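Local structure of putative aldehyde dehydrogenase (Burkholderia cenocepacia, 4YWE) at residues Ser82-Asp87 with Ala194-Glu199; Phe266-Leu271 with Gly426-Arg431; Gly165-Ala170 with His229-Gly234; Leu221-Gly226 with Thr243-Glu248. The protein probably oxidises aldehydes to carboxylic acids with NAD or NADP as the electron acceptor, as other members of the aldehyde dehydrogenase family do. All blocks are in the same frame, centred on the assembly; numbering follows the deposited sequence. Where two conformers were deposited one is given.

Contact 1: residues Ser82-Asp87 with Ala194-Glu199; sequences SARVTD and AELAAE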
loop_
_atom_site.group_PDB
_atom_site.type_symbol
_atom_site.label_atom_id
_atom_site.label_comp_id
_atom_site.label_asym_id
_atom_site.label_seq_id
_atom_site.Cartn_x
_atom_site.Cartn_y
_atom_site.Cartn_z
ATOM N N SER A 82 -0.108 7.739 -26.103
ATOM C CA SER A 82 -1.065 8.699 -25.565
ATOM C C SER A 82 -1.056 9.997 -26.368
ATOM O O SER A 82 -2.110 10.551 -26.680
ATOM C CB SER A 82 -0.757 8.989 -24.095
ATOM O OG SER A 82 -1.634 9.971 -23.574
ATOM N N ALA A 83 0.140 10.472 -26.704
ATOM C CA ALA A 83 0.287 11.705 -27.469
ATOM C C ALA A 83 -0.194 11.523 -28.907
ATOM O O ALA A 83 -0.797 12.426 -29.482
ATOM C CB ALA A 83 1.735 12.174 -27.448
ATOM N N ARG A 84 0.078 10.355 -29.480
ATOM C CA ARG A 84 -0.355 10.050 -30.841
ATOM C C ARG A 84 -1.877 10.046 -30.932
ATOM O O ARG A 84 -2.451 10.582 -31.881
ATOM C CB ARG A 84 0.202 8.700 -31.301
ATOM C CG ARG A 84 1.711 8.670 -31.495
ATOM C CD ARG A 84 2.158 9.600 -32.616
ATOM N NE ARG A 84 1.597 9.222 -33.910
ATOM C CZ ARG A 84 0.805 10.003 -34.638
ATOM N NH1 ARG A 84 0.480 11.213 -34.202
ATOM N NH2 ARG A 84 0.341 9.576 -35.806
ATOM N N VAL A 85 -2.523 9.440 -29.939
ATOM C CA VAL A 85 -3.980 9.387 -29.881
ATOM C C VAL A 85 -4.558 10.793 -29.753
ATOM O O VAL A 85 -5.522 11.141 -30.439
ATOM C CB VAL A 85 -4.461 8.489 -28.723
ATOM C CG1 VAL A 85 -5.968 8.599 -28.548
ATOM C CG2 VAL A 85 -4.056 7.043 -28.968
ATOM N N THR A 86 -3.964 11.595 -28.873
ATOM C CA THR A 86 -4.397 12.973 -28.661
ATOM C C THR A 86 -4.328 13.772 -29.959
ATOM O O THR A 86 -5.233 14.545 -30.274
ATOM C CB THR A 86 -3.546 13.673 -27.584
ATOM O OG1 THR A 86 -3.789 13.063 -26.310
ATOM C CG2 THR A 86 -3.892 15.153 -27.498
ATOM N N ASP A 87 -3.255 13.573 -30.717
ATOM C CA ASP A 87 -3.101 14.242 -32.003
ATOM C C ASP A 87 -4.079 13.699 -33.041
ATOM O O ASP A 87 -4.419 14.390 -33.998
ATOM C CB ASP A 87 -1.666 14.098 -32.515
ATOM C CG ASP A 87 -0.796 15.286 -32.155
ATOM O OD1 ASP A 87 -1.324 16.418 -32.107
ATOM O OD2 ASP A 87 0.415 15.090 -31.923
ATOM N N ALA A 194 -4.104 0.564 -33.271
ATOM C CA ALA A 194 -3.002 -0.387 -33.357
ATOM C C ALA A 194 -1.849 0.182 -34.179
ATOM O O ALA A 194 -0.681 -0.052 -33.866
ATOM C CB ALA A 194 -3.481 -1.700 -33.954
ATOM N N GLU A 195 -2.183 0.925 -35.230
ATOM C CA GLU A 195 -1.172 1.572 -36.059
ATOM C C GLU A 195 -0.424 2.632 -35.264
ATOM O O GLU A 195 0.795 2.757 -35.374
ATOM C CB GLU A 195 -1.803 2.204 -37.301
ATOM C CG GLU A 195 -2.176 1.214 -38.384
ATOM C CD GLU A 195 -2.580 1.894 -39.676
ATOM O OE1 GLU A 195 -2.630 3.142 -39.700
ATOM O OE2 GLU A 195 -2.845 1.182 -40.667
ATOM N N LEU A 196 -1.166 3.393 -34.466
ATOM C CA LEU A 196 -0.576 4.420 -33.617
ATOM C C LEU A 196 0.379 3.799 -32.607
ATOM O O LEU A 196 1.420 4.373 -32.293
ATOM C CB LEU A 196 -1.667 5.216 -32.899
ATOM C CG LEU A 196 -2.503 6.139 -33.789
ATOM C CD1 LEU A 196 -3.552 6.881 -32.973
ATOM C CD2 LEU A 196 -1.603 7.116 -34.523
ATOM N N ALA A 197 0.019 2.619 -32.111
ATOM C CA ALA A 197 0.858 1.886 -31.172
ATOM C C ALA A 197 2.180 1.496 -31.827
ATOM O O ALA A 197 3.244 1.615 -31.219
ATOM C CB ALA A 197 0.130 0.649 -30.659
ATOM N N ALA A 198 2.104 1.033 -33.071
ATOM C CA ALA A 198 3.297 0.682 -33.830
ATOM C C ALA A 198 4.171 1.913 -34.047
ATOM O O ALA A 198 5.395 1.844 -33.938
ATOM C CB ALA A 198 2.916 0.056 -35.161
ATOM N N GLU A 199 3.532 3.038 -34.352
ATOM C CA GLU A 199 4.235 4.306 -34.509
ATOM C C GLU A 199 4.887 4.731 -33.196
ATOM O O GLU A 199 5.995 5.266 -33.185
ATOM C CB GLU A 199 3.281 5.399 -34.991
ATOM C CG GLU A 199 2.673 5.152 -36.360
ATOM C CD GLU A 199 1.713 6.254 -36.770
ATOM O OE1 GLU A 199 1.573 7.234 -36.008
ATOM O OE2 GLU A 199 1.100 6.141 -37.853
#
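Arg84 and Val85 on helix 71-87 meet Leu196 and Glu199 on helix 188-200 in a helix-helix packing on the flank of the Rossmann-like, probably cofactor-binding domain. Helix 188-200 belongs to that domain's beta-alpha-beta crossover between the parallel strands 177-182 and 207-209, and helix 71-87 packs against it. The two short segments cross with 132° between their N-to-C directions and their axes 9.3 Å apart. Apolar packing fills the middle. Leu196 points toward the partner helix and splits its two methyls between neighbours: CD1 rests 4.0 Å from Val85 CG2, while CD2 is laid over one face of the Arg84 guanidinium. Leu81, one turn back on helix 71-87, also touches Leu196. Val85 packs on Ala115 of helix 104-124 as well, so the buried valine joins three helices.

The polar part is a salt bridge at the more exposed margin. Arg84 bends at chi2 (-64°) and again at chi3, folding its chain back so that the guanidinium presents its NE side to Glu199, whose own chain reaches out extended beyond CG. Guanidinium and carboxylate are nearly coplanar, only 6° apart: the Leu196 methyl covers the face while the in-plane N-H groups of the edge meet the carboxylate. Both donors converge on a single oxygen instead of pairing one to each: Glu199 OE1 takes Arg84 NE at 2.9 Å, nearly head-on, and Arg84 NH2 at 2.7 Å through its syn lone pair.

Contact 2: residues Phe266-Leu271 with Gly426-Arg431; sequences FADADL and GARQMR
Arg428 reaches from the first turn of helix 426-435 to lie over the ring of Phe266, with the carboxylate of Asp268 at the guanidinium edge. Its CD sits squarely above the middle of the ring, 3.5 Å from the centroid and almost on the ring normal, a CH-pi contact. Beyond CD the chain turns at chi3 (-70°), which brings the guanidinium down flat as a cation-pi stack: the planes differ by 15° and the centres lie 4.3 Å apart. The stack is displaced toward the CD2 side of the ring, where Arg428 NH1 is 3.4 Å from Phe266 CD2. That same nitrogen faces Asp268 OD1 at 3.3 Å, a loose salt bridge in which the carboxylate is turned steeply, 71°, against the guanidinium.

Stronger polar partners stand in the next shell. Thr423 OG1 is hydrogen-bonded to both Arg428 NH1 and Asp268 OD1 and so ties the two charges together, while Glu403 forms a salt bridge with Arg428 NE. A type I turn from Phe266 to Ala269, closed by the bond from Ala269 N to Phe266 O, places ring and carboxylate on the same arginine, and Phe400 meets the Phe266 ring edge-to-face.

Asp270 then serves as N-cap of helix 271-283. The turn leaves the C-terminal end of strand 261-265, and helix 426-435 follows strand 418-422, its parallel neighbour in the sheet of the second domain; the contact thus joins two adjacent strand-to-helix connections, with helix 426-435 reaching on to other subunits.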
loop_
_atom_site.group_PDB
_atom_site.type_symbol
_atom_site.label_atom_id
_atom_site.label_comp_id
_atom_site.label_asym_id
_atom_site.label_seq_id
_atom_site.Cartn_x
_atom_site.Cartn_y
_atom_site.Cartn_z
ATOM N N PHE A 266 -33.532 12.228 -3.491
ATOM C CA PHE A 266 -34.302 12.565 -2.296
ATOM C C PHE A 266 -34.910 13.958 -2.406
ATOM O O PHE A 266 -34.533 14.742 -3.276
ATOM C CB PHE A 266 -33.424 12.474 -1.047
ATOM C CG PHE A 266 -33.075 11.070 -0.659
ATOM C CD1 PHE A 266 -32.038 10.403 -1.287
ATOM C CD2 PHE A 266 -33.786 10.414 0.332
ATOM C CE1 PHE A 266 -31.718 9.110 -0.935
ATOM C CE2 PHE A 266 -33.469 9.119 0.690
ATOM C CZ PHE A 266 -32.434 8.465 0.056
ATOM N N ALA A 267 -35.846 14.259 -1.510
ATOM C CA ALA A 267 -36.583 15.519 -1.546
ATOM C C ALA A 267 -35.690 16.733 -1.300
ATOM O O ALA A 267 -36.031 17.849 -1.690
ATOM C CB ALA A 267 -37.718 15.492 -0.526
ATOM N N ASP A 268 -34.549 16.517 -0.654
ATOM C CA ASP A 268 -33.651 17.615 -0.315
ATOM C C ASP A 268 -32.537 17.787 -1.345
ATOM O O ASP A 268 -31.565 18.497 -1.099
ATOM C CB ASP A 268 -33.044 17.397 1.074
ATOM C CG ASP A 268 -32.069 16.233 1.112
ATOM O OD1 ASP A 268 -32.179 15.325 0.260
ATOM O OD2 ASP A 268 -31.190 16.227 2.000
ATOM N N ALA A 269 -32.680 17.139 -2.496
ATOM C CA ALA A 269 -31.638 17.173 -3.518
ATOM C C ALA A 269 -31.732 18.427 -4.381
ATOM O O ALA A 269 -32.794 19.036 -4.502
ATOM C CB ALA A 269 -31.711 15.928 -4.391
ATOM N N ASP A 270 -30.604 18.804 -4.973
ATOM C CA ASP A 270 -30.556 19.918 -5.912
ATOM C C ASP A 270 -31.033 19.434 -7.278
ATOM O O ASP A 270 -30.247 18.912 -8.071
ATOM C CB ASP A 270 -29.135 20.487 -5.998
ATOM C CG ASP A 270 -29.079 21.835 -6.697
ATOM O OD1 ASP A 270 -29.967 22.130 -7.524
ATOM O OD2 ASP A 270 -28.136 22.604 -6.418
ATOM N N LEU A 271 -32.325 19.607 -7.544
ATOM C CA LEU A 271 -32.930 19.102 -8.772
ATOM C C LEU A 271 -32.387 19.799 -10.015
ATOM O O LEU A 271 -32.299 19.191 -11.081
ATOM C CB LEU A 271 -34.452 19.252 -8.717
ATOM C CG LEU A 271 -35.173 18.457 -7.627
ATOM C CD1 LEU A 271 -36.681 18.627 -7.750
ATOM C CD2 LEU A 271 -34.787 16.987 -7.687
ATOM N N GLY A 426 -25.419 14.805 4.325
ATOM C CA GLY A 426 -24.133 14.130 4.302
ATOM C C GLY A 426 -24.123 12.751 4.927
ATOM O O GLY A 426 -23.528 11.818 4.382
ATOM N N ALA A 427 -24.776 12.622 6.077
ATOM C CA ALA A 427 -24.855 11.343 6.769
ATOM C C ALA A 427 -25.562 10.323 5.888
ATOM O O ALA A 427 -25.121 9.181 5.770
ATOM C CB ALA A 427 -25.575 11.494 8.099
ATOM N N ARG A 428 -26.651 10.757 5.263
ATOM C CA ARG A 428 -27.431 9.908 4.370
ATOM C C ARG A 428 -26.606 9.436 3.175
ATOM O O ARG A 428 -26.719 8.286 2.751
ATOM C CB ARG A 428 -28.677 10.655 3.890
ATOM C CG ARG A 428 -29.488 9.918 2.839
ATOM C CD ARG A 428 -30.640 10.776 2.356
ATOM N NE ARG A 428 -31.667 10.928 3.381
ATOM C CZ ARG A 428 -32.565 11.906 3.396
ATOM N NH1 ARG A 428 -32.555 12.832 2.448
ATOM N NH2 ARG A 428 -33.467 11.963 4.367
ATOM N N GLN A 429 -25.775 10.327 2.642
ATOM C CA GLN A 429 -24.920 10.006 1.502
ATOM C C GLN A 429 -24.030 8.798 1.776
ATOM O O GLN A 429 -24.043 7.822 1.025
ATOM C CB GLN A 429 -24.050 11.210 1.130
ATOM C CG GLN A 429 -24.815 12.385 0.549
ATOM C CD GLN A 429 -24.010 13.671 0.565
ATOM O OE1 GLN A 429 -22.831 13.675 0.922
ATOM N NE2 GLN A 429 -24.645 14.771 0.178
ATOM N N MET A 430 -23.260 8.871 2.856
ATOM C CA MET A 430 -22.318 7.813 3.195
ATOM C C MET A 430 -23.027 6.551 3.673
ATOM O O MET A 430 -22.582 5.438 3.394
ATOM C CB MET A 430 -21.337 8.297 4.264
ATOM C CG MET A 430 -20.486 9.475 3.820
ATOM S SD MET A 430 -19.693 9.171 2.230
ATOM C CE MET A 430 -18.684 7.741 2.618
ATOM N N ARG A 431 -24.131 6.733 4.392
ATOM C CA ARG A 431 -24.904 5.615 4.916
ATOM C C ARG A 431 -25.452 4.751 3.782
ATOM O O ARG A 431 -25.414 3.524 3.849
ATOM C CB ARG A 431 -26.044 6.129 5.800
ATOM C CG ARG A 431 -26.792 5.052 6.564
ATOM C CD ARG A 431 -27.661 5.652 7.664
ATOM N NE ARG A 431 -28.621 6.626 7.152
ATOM C CZ ARG A 431 -28.590 7.927 7.428
ATOM N NH1 ARG A 431 -27.647 8.418 8.221
ATOM N NH2 ARG A 431 -29.508 8.738 6.916
#

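Contact 3: residues Gly165-Ala170 with His229-Gly234; sequences GRSVGA and HISFTG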
loop_
_atom_site.group_PDB
_atom_site.type_symbol
_atom_site.label_atom_id
_atom_site.label_comp_id
_atom_site.label_asym_id
_atom_site.label_seq_id
_atom_site.Cartn_x
_atom_site.Cartn_y
_atom_site.Cartn_z
ATOM N N GLY A 165 -8.930 0.984 -24.362
ATOM C CA GLY A 165 -7.987 1.749 -23.569
ATOM C C GLY A 165 -7.821 1.271 -22.141
ATOM O O GLY A 165 -6.707 1.226 -21.623
ATOM N N ARG A 166 -8.927 0.911 -21.496
ATOM C CA ARG A 166 -8.869 0.469 -20.109
ATOM C C ARG A 166 -8.325 -0.954 -20.011
ATOM O O ARG A 166 -7.622 -1.291 -19.060
ATOM C CB ARG A 166 -10.252 0.561 -19.446
ATOM C CG ARG A 166 -11.241 -0.521 -19.852
ATOM C CD ARG A 166 -12.554 -0.396 -19.089
ATOM N NE ARG A 166 -13.467 -1.487 -19.415
ATOM C CZ ARG A 166 -14.774 -1.464 -19.182
ATOM N NH1 ARG A 166 -15.331 -0.400 -18.622
ATOM N NH2 ARG A 166 -15.525 -2.505 -19.514
ATOM N N SER A 167 -8.635 -1.780 -21.007
ATOM C CA SER A 167 -8.267 -3.192 -20.969
ATOM C C SER A 167 -6.845 -3.415 -21.468
ATOM O O SER A 167 -6.003 -3.948 -20.747
ATOM C CB SER A 167 -9.248 -4.021 -21.799
ATOM O OG SER A 167 -9.030 -5.408 -21.611
ATOM N N VAL A 168 -6.586 -3.003 -22.705
ATOM C CA VAL A 168 -5.279 -3.198 -23.321
ATOM C C VAL A 168 -4.244 -2.274 -22.683
ATOM O O VAL A 168 -3.088 -2.653 -22.505
ATOM C CB VAL A 168 -5.356 -2.980 -24.846
ATOM C CG1 VAL A 168 -3.993 -3.186 -25.490
ATOM C CG2 VAL A 168 -6.381 -3.921 -25.457
ATOM N N GLY A 169 -4.668 -1.065 -22.327
ATOM C CA GLY A 169 -3.780 -0.107 -21.694
ATOM C C GLY A 169 -3.215 -0.590 -20.372
ATOM O O GLY A 169 -2.036 -0.389 -20.078
ATOM N N ALA A 170 -4.060 -1.232 -19.572
ATOM C CA ALA A 170 -3.632 -1.773 -18.287
ATOM C C ALA A 170 -2.800 -3.038 -18.479
ATOM O O ALA A 170 -1.813 -3.254 -17.776
ATOM C CB ALA A 170 -4.837 -2.059 -17.402
ATOM N N HIS A 229 -4.882 -15.070 -19.459
ATOM C CA HIS A 229 -5.909 -14.278 -18.787
ATOM C C HIS A 229 -6.813 -13.611 -19.814
ATOM O O HIS A 229 -6.350 -13.171 -20.867
ATOM C CB HIS A 229 -5.272 -13.225 -17.875
ATOM C CG HIS A 229 -6.246 -12.227 -17.330
ATOM N ND1 HIS A 229 -6.934 -12.423 -16.150
ATOM C CD2 HIS A 229 -6.649 -11.024 -17.804
ATOM C CE1 HIS A 229 -7.717 -11.385 -15.923
ATOM N NE2 HIS A 229 -7.564 -10.522 -16.911
ATOM N N ILE A 230 -8.103 -13.538 -19.508
ATOM C CA ILE A 230 -9.063 -12.956 -20.434
ATOM C C ILE A 230 -9.800 -11.787 -19.794
ATOM O O ILE A 230 -10.307 -11.892 -18.676
ATOM C CB ILE A 230 -10.067 -14.013 -20.934
ATOM C CG1 ILE A 230 -9.335 -15.145 -21.658
ATOM C CG2 ILE A 230 -11.099 -13.375 -21.854
ATOM C CD1 ILE A 230 -10.254 -16.225 -22.188
ATOM N N SER A 231 -9.852 -10.672 -20.515
ATOM C CA SER A 231 -10.634 -9.518 -20.096
ATOM C C SER A 231 -11.885 -9.408 -20.961
ATOM O O SER A 231 -11.807 -9.046 -22.136
ATOM C CB SER A 231 -9.803 -8.238 -20.190
ATOM O OG SER A 231 -10.588 -7.099 -19.886
ATOM N N PHE A 232 -13.038 -9.729 -20.380
ATOM C CA PHE A 232 -14.284 -9.733 -21.135
ATOM C C PHE A 232 -15.198 -8.571 -20.761
ATOM O O PHE A 232 -15.348 -8.233 -19.587
ATOM C CB PHE A 232 -15.032 -11.056 -20.935
ATOM C CG PHE A 232 -16.348 -11.125 -21.664
ATOM C CD1 PHE A 232 -16.406 -11.585 -22.969
ATOM C CD2 PHE A 232 -17.525 -10.727 -21.047
ATOM C CE1 PHE A 232 -17.611 -11.647 -23.645
ATOM C CE2 PHE A 232 -18.731 -10.784 -21.717
ATOM C CZ PHE A 232 -18.777 -11.249 -23.017
ATOM N N THR A 233 -15.816 -7.978 -21.778
ATOM C CA THR A 233 -16.845 -6.966 -21.582
ATOM C C THR A 233 -17.975 -7.191 -22.579
ATOM O O THR A 233 -17.781 -7.055 -23.787
ATOM C CB THR A 233 -16.294 -5.539 -21.753
ATOM O OG1 THR A 233 -15.233 -5.317 -20.817
ATOM C CG2 THR A 233 -17.395 -4.518 -21.519
ATOM N N GLY A 234 -19.151 -7.543 -22.071
ATOM C CA GLY A 234 -20.296 -7.803 -22.924
ATOM C C GLY A 234 -21.509 -8.306 -22.169
ATOM O O GLY A 234 -21.634 -8.088 -20.965
#
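In the Rossmann-like domain, Arg166 and Ser167 of helix 160-174 face Thr233 and Ser231 on strand 229-233, which is paired in parallel with strand 139-155. Ser231 and Thr233, two apart on the strand, both point toward the helix. In the inner pair the hydroxyls come close, Ser167 OG 2.9 Å from Ser231 OG, though the proton between them is not settled; the firm hydrogen bonds are those of Ser167 OG with His153 ND1 and of Ser231 OG with Glu467 OE2. Arg166 starts with CG wedged between its backbone N and carbonyl carbon (chi1 75°), then runs extended from CG to NE and meets Thr233 coming from the opposite direction. Its NH2 donates to Thr233 OG1 at 3.1 Å, with the oxygen exactly in the guanidinium plane and an angle of 152° at the hydrogen. The threonine methyl, CG2, is also close to NH2.

Thr233 also lies beside Glu256, the predicted active-site residue, their side chains about 3 Å apart, and Arg166 packs on Glu256 too. All four touching residues are buried, and helix meets strand here through polar groups rather than apolar packing: a probable polar chain from His153 through two serines to Glu467, with an arginine reaching toward the probable catalytic region.

Contact 4: residues Leu221-Gly226 with Thr243-Glu248; sequences LARHPG and TQMAAE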
loop_
_atom_site.group_PDB
_atom_site.type_symbol
_atom_site.label_atom_id
_atom_site.label_comp_id
_atom_site.label_asym_id
_atom_site.label_seq_id
_atom_site.Cartn_x
_atom_site.Cartn_y
_atom_site.Cartn_z
ATOM N N LEU A 221 -10.687 -17.500 -29.266
ATOM C CA LEU A 221 -9.833 -16.856 -28.278
ATOM C C LEU A 221 -10.069 -17.479 -26.906
ATOM O O LEU A 221 -9.125 -17.861 -26.215
ATOM C CB LEU A 221 -10.096 -15.344 -28.243
ATOM C CG LEU A 221 -9.248 -14.441 -27.337
ATOM C CD1 LEU A 221 -9.139 -13.051 -27.939
ATOM C CD2 LEU A 221 -9.824 -14.350 -25.929
ATOM N N ALA A 222 -11.338 -17.588 -26.527
ATOM C CA ALA A 222 -11.714 -18.087 -25.208
ATOM C C ALA A 222 -11.316 -19.548 -25.010
ATOM O O ALA A 222 -11.087 -19.986 -23.881
ATOM C CB ALA A 222 -13.211 -17.914 -24.991
ATOM N N ARG A 223 -11.229 -20.297 -26.107
ATOM C CA ARG A 223 -10.865 -21.709 -26.045
ATOM C C ARG A 223 -9.354 -21.930 -26.069
ATOM O O ARG A 223 -8.874 -22.998 -25.691
ATOM C CB ARG A 223 -11.494 -22.481 -27.206
ATOM C CG ARG A 223 -13.012 -22.512 -27.227
ATOM C CD ARG A 223 -13.491 -23.364 -28.393
ATOM N NE ARG A 223 -14.896 -23.144 -28.718
ATOM C CZ ARG A 223 -15.900 -23.852 -28.212
ATOM N NH1 ARG A 223 -15.657 -24.828 -27.349
ATOM N NH2 ARG A 223 -17.149 -23.582 -28.570
ATOM N N HIS A 224 -8.609 -20.927 -26.521
ATOM C CA HIS A 224 -7.182 -21.104 -26.778
ATOM C C HIS A 224 -6.382 -21.288 -25.491
ATOM O O HIS A 224 -6.463 -20.462 -24.581
ATOM C CB HIS A 224 -6.629 -19.920 -27.570
ATOM C CG HIS A 224 -5.427 -20.262 -28.395
ATOM N ND1 HIS A 224 -4.176 -20.447 -27.847
ATOM C CD2 HIS A 224 -5.288 -20.464 -29.726
ATOM C CE1 HIS A 224 -3.317 -20.744 -28.805
ATOM N NE2 HIS A 224 -3.966 -20.761 -29.956
ATOM N N PRO A 225 -5.600 -22.379 -25.419
ATOM C CA PRO A 225 -4.793 -22.744 -24.248
ATOM C C PRO A 225 -3.537 -21.891 -24.091
ATOM O O PRO A 225 -2.877 -21.966 -23.055
ATOM C CB PRO A 225 -4.409 -24.207 -24.520
ATOM C CG PRO A 225 -5.232 -24.635 -25.710
ATOM C CD PRO A 225 -5.496 -23.390 -26.481
ATOM N N GLY A 226 -3.213 -21.099 -25.109
ATOM C CA GLY A 226 -2.018 -20.273 -25.091
ATOM C C GLY A 226 -2.210 -18.895 -24.485
ATOM O O GLY A 226 -1.278 -18.095 -24.441
ATOM N N THR A 243 -16.394 -17.654 -19.848
ATOM C CA THR A 243 -15.856 -18.164 -18.593
ATOM C C THR A 243 -15.748 -19.685 -18.637
ATOM O O THR A 243 -14.712 -20.257 -18.295
ATOM C CB THR A 243 -16.730 -17.750 -17.391
ATOM O OG1 THR A 243 -16.757 -16.322 -17.283
ATOM C CG2 THR A 243 -16.178 -18.340 -16.100
ATOM N N GLN A 244 -16.824 -20.331 -19.071
ATOM C CA GLN A 244 -16.874 -21.786 -19.128
ATOM C C GLN A 244 -15.905 -22.339 -20.172
ATOM O O GLN A 244 -15.311 -23.398 -19.972
ATOM C CB GLN A 244 -18.302 -22.253 -19.414
ATOM C CG GLN A 244 -19.269 -21.972 -18.271
ATOM C CD GLN A 244 -20.715 -22.233 -18.641
ATOM O OE1 GLN A 244 -21.066 -22.298 -19.820
ATOM N NE2 GLN A 244 -21.566 -22.385 -17.631
ATOM N N MET A 245 -15.741 -21.620 -21.279
ATOM C CA MET A 245 -14.800 -22.033 -22.315
ATOM C C MET A 245 -13.362 -21.946 -21.813
ATOM O O MET A 245 -12.556 -22.845 -22.054
ATOM C CB MET A 245 -14.961 -21.177 -23.575
ATOM C CG MET A 245 -16.174 -21.527 -24.424
ATOM S SD MET A 245 -16.258 -20.540 -25.931
ATOM C CE MET A 245 -17.862 -21.021 -26.567
ATOM N N ALA A 246 -13.050 -20.860 -21.113
ATOM C CA ALA A 246 -11.698 -20.632 -20.617
ATOM C C ALA A 246 -11.380 -21.535 -19.429
ATOM O O ALA A 246 -10.215 -21.773 -19.114
ATOM C CB ALA A 246 -11.518 -19.175 -20.234
ATOM N N ALA A 247 -12.423 -22.038 -18.775
ATOM C CA ALA A 247 -12.258 -22.910 -17.618
ATOM C C ALA A 247 -11.633 -24.246 -18.013
ATOM O O ALA A 247 -11.069 -24.951 -17.174
ATOM C CB ALA A 247 -13.593 -23.132 -16.932
ATOM N N GLU A 248 -11.734 -24.590 -19.294
ATOM C CA GLU A 248 -11.142 -25.821 -19.807
ATOM C C GLU A 248 -9.621 -25.784 -19.707
ATOM O O GLU A 248 -8.974 -26.819 -19.554
ATOM C CB GLU A 248 -11.572 -26.060 -21.255
ATOM C CG GLU A 248 -13.035 -26.447 -21.410
ATOM C CD GLU A 248 -13.354 -27.788 -20.774
ATOM O OE1 GLU A 248 -12.436 -28.629 -20.661
ATOM O OE2 GLU A 248 -14.522 -28.001 -20.383
#
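Ala222 is where the end of helix 214-223 comes nearest to helix 236-246, its CA 5.2 Å from Ala246 CA. Such a close approach is possible because both positions carry only a methyl. The Ala222 methyl packs against the start of the Met245 side chain, CB to CB at 4.0 Å, and its carbonyl oxygen receives a CA-H...O contact from Ala246, with Ala222 O 3.4 Å from Ala246 CA.

At Arg223 the chain runs extended from CG to NE, and Met245, likewise extended beyond CG, slants across it. The thioether end lies over one guanidinium face: Met245 SD stands 3.9 Å above the plane toward its rim, and Met245 CE comes to 3.3 Å from Arg223 NH2. The methionine covers part of that face of an arginine that remains exposed.

His224 turns away from the partner helix toward helix 48-63, where NE2 is hydrogen-bonded to Glu52 and the ring packs on Ile51 and Val55. Its other nitrogen, ND1, accepts from Gly226 N at 3.0 Å, tying the turn that follows the helix. Pro225, between them, is a magnesium ligand seen in this protein, though no ion sits on it in this chain.

On either side of Met245 in sequence, Gln244 and Glu248 meet the fourth subunit: Glu248 forms a salt bridge with Lys240 of that neighbouring chain. The whole is characteristic of a Rossmann-like alpha-beta-alpha unit, in which helices 214-223 and 236-246, joined through strand 229-233, pack side by side on one face of the sheet.

Contacts 1, 3 and 4 cluster in the Rossmann-like domain, whereas contact 2 lies in the other large sheet, its centre 35 to 45 Å from theirs. Contacts 3 and 4 touch: Ile230, on the strand of 229-234, packs its CD1 on Ala246 and Ala222, while Ser231 and Thr233 turn the other way to helix 160-174. The two contacts thus cover opposite faces of one sheet, and their segments alternate along the chain. Contact 1 interleaves with contact 3 too, centres 18 Å apart without touching, and brings helix 71-87 onto the same domain. Contact 2 comes last along the chain, in the other domain, where its helix 426-435 also meets neighbouring subunits.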